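Local atomic coordinates of PlaB phospholipase (Legionella pneumophila, PDB entry 6ZTI), a protein that acts as a phospholipase of the alpha/beta hydrolase class and binds NAD(H), which drives its tetramerization and so controls its activity. Residues F204-A207 against V208-Y211. Residues are numbered along the deposited sequence; the frame is centred on the assembly and turned at random.
Sequences FYDA and VNSY. With SND (thionicotinamide-adenine-dinucleotide), chain I.
Asp206 opens a turn in which its two carboxylate oxygens each take a different donor, both standing above the carboxylate plane. OD2 receives ND2 of Asn209 at 2.9 Å in an almost straight bond (176°), lying in the plane of that amide; OD1 accepts the backbone N of Val208 at 3.2 Å, closing an Asx turn. With CG anti to the backbone N (chi1 177°), the Asp206 side chain runs alongside that of Asn209, carboxylate and amide planes 71° apart. Within the same turn, Asn209 N bonds to Asp206 O at 3.0 Å, completing a type I beta turn.

The turn and the residues flanking it face thionicotinamide-adenine-dinucleotide. Ala207 O accepts the ribose hydroxyl O2B at 2.6 Å. The thionicotinamide ring covers one face of Tyr205, its C4N over the ring centre. Tyr205 OH gives a very short bond (2.5 Å) to phosphate oxygen O1A, and Ser210 CB packs against Tyr205 OH. Further out, Arg145 and a second bound dinucleotide hold Asn209 OD1, while Glu370 and Gly376 of the second subunit hydrogen-bond the first dinucleotide. Ring-face, ribose and phosphate contacts thus converge on one braced loop at a subunit interface, consistent with dinucleotide-dependent tetramerization.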
ATOM      1  N   PHE B 204       2.669  32.877 -11.255  1.00 19.26           N
ATOM      2  CA  PHE B 204       2.909  31.765 -10.348  1.00 26.46           C
ATOM      3  C   PHE B 204       2.066  30.555 -10.729  1.00 24.65           C
ATOM      4  O   PHE B 204       1.598  29.803  -9.876  1.00 30.10           O
ATOM      5  CB  PHE B 204       2.633  32.177  -8.902  1.00 32.14           C
ATOM      6  CG  PHE B 204       3.467  33.342  -8.427  1.00 30.53           C
ATOM      7  CD1 PHE B 204       4.676  33.655  -9.038  1.00 50.99           C
ATOM      8  CD2 PHE B 204       3.040  34.123  -7.364  1.00 54.07           C
ATOM      9  CE1 PHE B 204       5.441  34.732  -8.600  1.00 56.74           C
ATOM     10  CE2 PHE B 204       3.802  35.198  -6.921  1.00 46.52           C
ATOM     11  CZ  PHE B 204       5.003  35.501  -7.541  1.00 57.02           C
ATOM     12  N   TYR B 205       1.867  30.353 -12.024  1.00 18.70           N
ATOM     13  CA  TYR B 205       1.199  29.154 -12.510  1.00 18.51           C
ATOM     14  C   TYR B 205       2.217  28.028 -12.621  1.00 10.03           C
ATOM     15  O   TYR B 205       3.266  28.193 -13.246  1.00 12.78           O
ATOM     16  CB  TYR B 205       0.562  29.425 -13.868  1.00 12.61           C
ATOM     17  CG  TYR B 205      -0.258  28.287 -14.430  1.00 10.91           C
ATOM     18  CD1 TYR B 205      -1.465  27.923 -13.851  1.00  8.35           C
ATOM     19  CD2 TYR B 205       0.164  27.597 -15.556  1.00 10.56           C
ATOM     20  CE1 TYR B 205      -2.224  26.894 -14.363  1.00  8.50           C
ATOM     21  CE2 TYR B 205      -0.603  26.563 -16.091  1.00  9.65           C
ATOM     22  CZ  TYR B 205      -1.797  26.222 -15.484  1.00  7.85           C
ATOM     23  OH  TYR B 205      -2.558  25.198 -16.001  1.00 12.63           O
ATOM     24  N   ASP B 206       1.914  26.893 -12.002  1.00 10.94           N
ATOM     25  CA  ASP B 206       2.736  25.691 -12.119  1.00 13.38           C
ATOM     26  C   ASP B 206       2.158  24.866 -13.257  1.00 10.82           C
ATOM     27  O   ASP B 206       1.045  24.351 -13.142  1.00  9.66           O
ATOM     28  CB  ASP B 206       2.725  24.890 -10.823  1.00 11.99           C
ATOM     29  CG  ASP B 206       3.505  23.586 -10.914  1.00  9.29           C
ATOM     30  OD1 ASP B 206       4.114  23.279 -11.962  1.00 12.51           O
ATOM     31  OD2 ASP B 206       3.510  22.853  -9.914  1.00 17.20           O
ATOM     32  N   ALA B 207       2.912  24.741 -14.346  1.00 10.55           N
ATOM     33  CA  ALA B 207       2.365  24.147 -15.559  1.00 13.76           C
ATOM     34  C   ALA B 207       1.972  22.687 -15.365  1.00  9.43           C
ATOM     35  O   ALA B 207       1.048  22.208 -16.027  1.00 14.03           O
ATOM     36  CB  ALA B 207       3.378  24.280 -16.692  1.00 10.56           C
ATOM     37  N   VAL B 208       2.640  21.959 -14.465  1.00 10.13           N
ATOM     38  CA  VAL B 208       2.294  20.553 -14.285  1.00 11.23           C
ATOM     39  C   VAL B 208       1.181  20.365 -13.266  1.00  9.94           C
ATOM     40  O   VAL B 208       0.686  19.234 -13.114  1.00  9.01           O
ATOM     41  CB  VAL B 208       3.517  19.686 -13.909  1.00 13.77           C
ATOM     42  CG1 VAL B 208       4.499  19.662 -15.091  1.00 24.14           C
ATOM     43  CG2 VAL B 208       4.194  20.167 -12.683  1.00 12.10           C
ATOM     44  N   ASN B 209       0.773  21.429 -12.565  1.00 11.51           N
ATOM     45  CA  ASN B 209      -0.324  21.380 -11.600  1.00 10.50           C
ATOM     46  C   ASN B 209      -1.288  22.535 -11.852  1.00 13.07           C
ATOM     47  O   ASN B 209      -1.224  23.577 -11.190  1.00 10.70           O
ATOM     48  CB  ASN B 209       0.210  21.393 -10.184  1.00  9.68           C
ATOM     49  CG  ASN B 209       0.973  20.123  -9.861  1.00 14.41           C
ATOM     50  OD1 ASN B 209       0.381  19.057  -9.758  1.00 14.42           O
ATOM     51  ND2 ASN B 209       2.288  20.217  -9.767  1.00 14.16           N
ATOM     52  N   SER B 210      -2.269  22.274 -12.718  1.00  7.80           N
ATOM     53  CA  SER B 210      -3.156  23.304 -13.235  1.00 10.96           C
ATOM     54  C   SER B 210      -4.151  23.816 -12.198  1.00 12.32           C
ATOM     55  O   SER B 210      -4.769  24.860 -12.436  1.00 10.55           O
ATOM     56  CB  SER B 210      -3.886  22.765 -14.471  1.00  9.26           C
ATOM     57  OG  SER B 210      -4.719  21.665 -14.138  1.00 14.27           O
ATOM     58  N   TYR B 211      -4.319  23.134 -11.059  1.00  9.22           N
ATOM     59  CA  TYR B 211      -5.077  23.729  -9.963  1.00 15.31           C
ATOM     60  C   TYR B 211      -4.563  25.129  -9.621  1.00  7.18           C
ATOM     61  O   TYR B 211      -5.333  25.989  -9.174  1.00  9.25           O
ATOM     62  CB  TYR B 211      -5.003  22.846  -8.717  1.00 10.66           C
ATOM     63  CG  TYR B 211      -5.920  21.639  -8.683  1.00  8.20           C
ATOM     64  CD1 TYR B 211      -7.201  21.676  -9.210  1.00  7.83           C
ATOM     65  CD2 TYR B 211      -5.490  20.456  -8.093  1.00  8.65           C
ATOM     66  CE1 TYR B 211      -8.027  20.557  -9.153  1.00 11.32           C
ATOM     67  CE2 TYR B 211      -6.291  19.344  -8.040  1.00 12.44           C
ATOM     68  CZ  TYR B 211      -7.550  19.390  -8.558  1.00  8.61           C
ATOM     69  OH  TYR B 211      -8.321  18.260  -8.469  1.00 13.09           O
TER
HETATM   70  PA  SND I 502      -3.636  23.813 -19.058  1.00  9.04           P
HETATM   71  O1A SND I 502      -2.653  24.781 -18.463  1.00  7.26           O
HETATM   72  O2A SND I 502      -5.001  23.783 -18.405  1.00 12.64           O
HETATM   73  O5B SND I 502      -3.025  22.310 -19.049  1.00 11.16           O
HETATM   74  C5B SND I 502      -3.798  21.130 -19.348  1.00  7.25           C
HETATM   75  C4B SND I 502      -3.021  19.992 -18.731  1.00 11.75           C
HETATM   76  O4B SND I 502      -1.666  20.019 -19.242  1.00 12.75           O
HETATM   77  C3B SND I 502      -2.875  20.053 -17.214  1.00  9.83           C
HETATM   78  O3B SND I 502      -2.733  18.758 -16.649  1.00  7.58           O
HETATM   79  C2B SND I 502      -1.589  20.855 -17.041  1.00  9.45           C
HETATM   80  O2B SND I 502      -0.967  20.598 -15.789  1.00  5.34           O
HETATM   81  C1B SND I 502      -0.755  20.302 -18.199  1.00  6.95           C
HETATM   82  N9A SND I 502       0.268  21.209 -18.716  1.00  5.77           N
HETATM   83  C8A SND I 502       0.168  22.566 -18.889  1.00  7.92           C
HETATM   84  N7A SND I 502       1.257  23.126 -19.353  1.00  9.25           N
HETATM   85  C5A SND I 502       2.138  22.066 -19.499  1.00  8.55           C
HETATM   86  C6A SND I 502       3.475  21.994 -19.931  1.00 10.05           C
HETATM   87  N6A SND I 502       4.192  23.055 -20.306  1.00  4.70           N
HETATM   88  N1A SND I 502       4.064  20.777 -19.953  1.00  8.51           N
HETATM   89  C2A SND I 502       3.359  19.714 -19.560  1.00 10.85           C
HETATM   90  N3A SND I 502       2.101  19.663 -19.115  1.00  8.42           N
HETATM   91  C4A SND I 502       1.541  20.877 -19.113  1.00  8.33           C
HETATM   92  O3  SND I 502      -3.810  23.993 -20.627  1.00 10.31           O
HETATM   93  PN  SND I 502      -3.839  25.179 -21.698  1.00  9.38           P
HETATM   94  O1N SND I 502      -4.586  26.314 -21.121  1.00 13.55           O
HETATM   95  O2N SND I 502      -4.269  24.621 -22.997  1.00 13.91           O
HETATM   96  O5D SND I 502      -2.284  25.523 -21.726  1.00  7.03           O
HETATM   97  C5D SND I 502      -1.651  26.192 -22.827  1.00  5.95           C
HETATM   98  C4D SND I 502      -0.427  26.873 -22.271  1.00  9.12           C
HETATM   99  O4D SND I 502      -0.824  27.952 -21.393  1.00 11.82           O
HETATM  100  C3D SND I 502       0.500  25.971 -21.451  1.00  9.39           C
HETATM  101  O3D SND I 502       1.839  26.248 -21.833  1.00 11.25           O
HETATM  102  C2D SND I 502       0.173  26.364 -20.008  1.00  7.09           C
HETATM  103  O2D SND I 502       1.244  26.183 -19.090  1.00  8.85           O
HETATM  104  C1D SND I 502      -0.127  27.842 -20.185  1.00  7.21           C
HETATM  105  N1N SND I 502      -1.024  28.306 -19.088  1.00  9.34           N
HETATM  106  C2N SND I 502      -0.566  29.322 -18.338  1.00 10.87           C
HETATM  107  C3N SND I 502      -1.363  29.866 -17.353  1.00 10.24           C
HETATM  108  C7N SND I 502      -0.863  30.963 -16.483  1.00 14.85           C
HETATM  109  S7N SND I 502      -1.867  31.686 -15.372  1.00 32.04           S
HETATM  110  N7N SND I 502       0.398  31.313 -16.631  1.00 13.90           N
HETATM  111  C4N SND I 502      -2.634  29.344 -17.164  1.00  6.44           C
HETATM  112  C5N SND I 502      -3.072  28.284 -17.937  1.00 13.10           C
HETATM  113  C6N SND I 502      -2.245  27.770 -18.899  1.00  9.15           C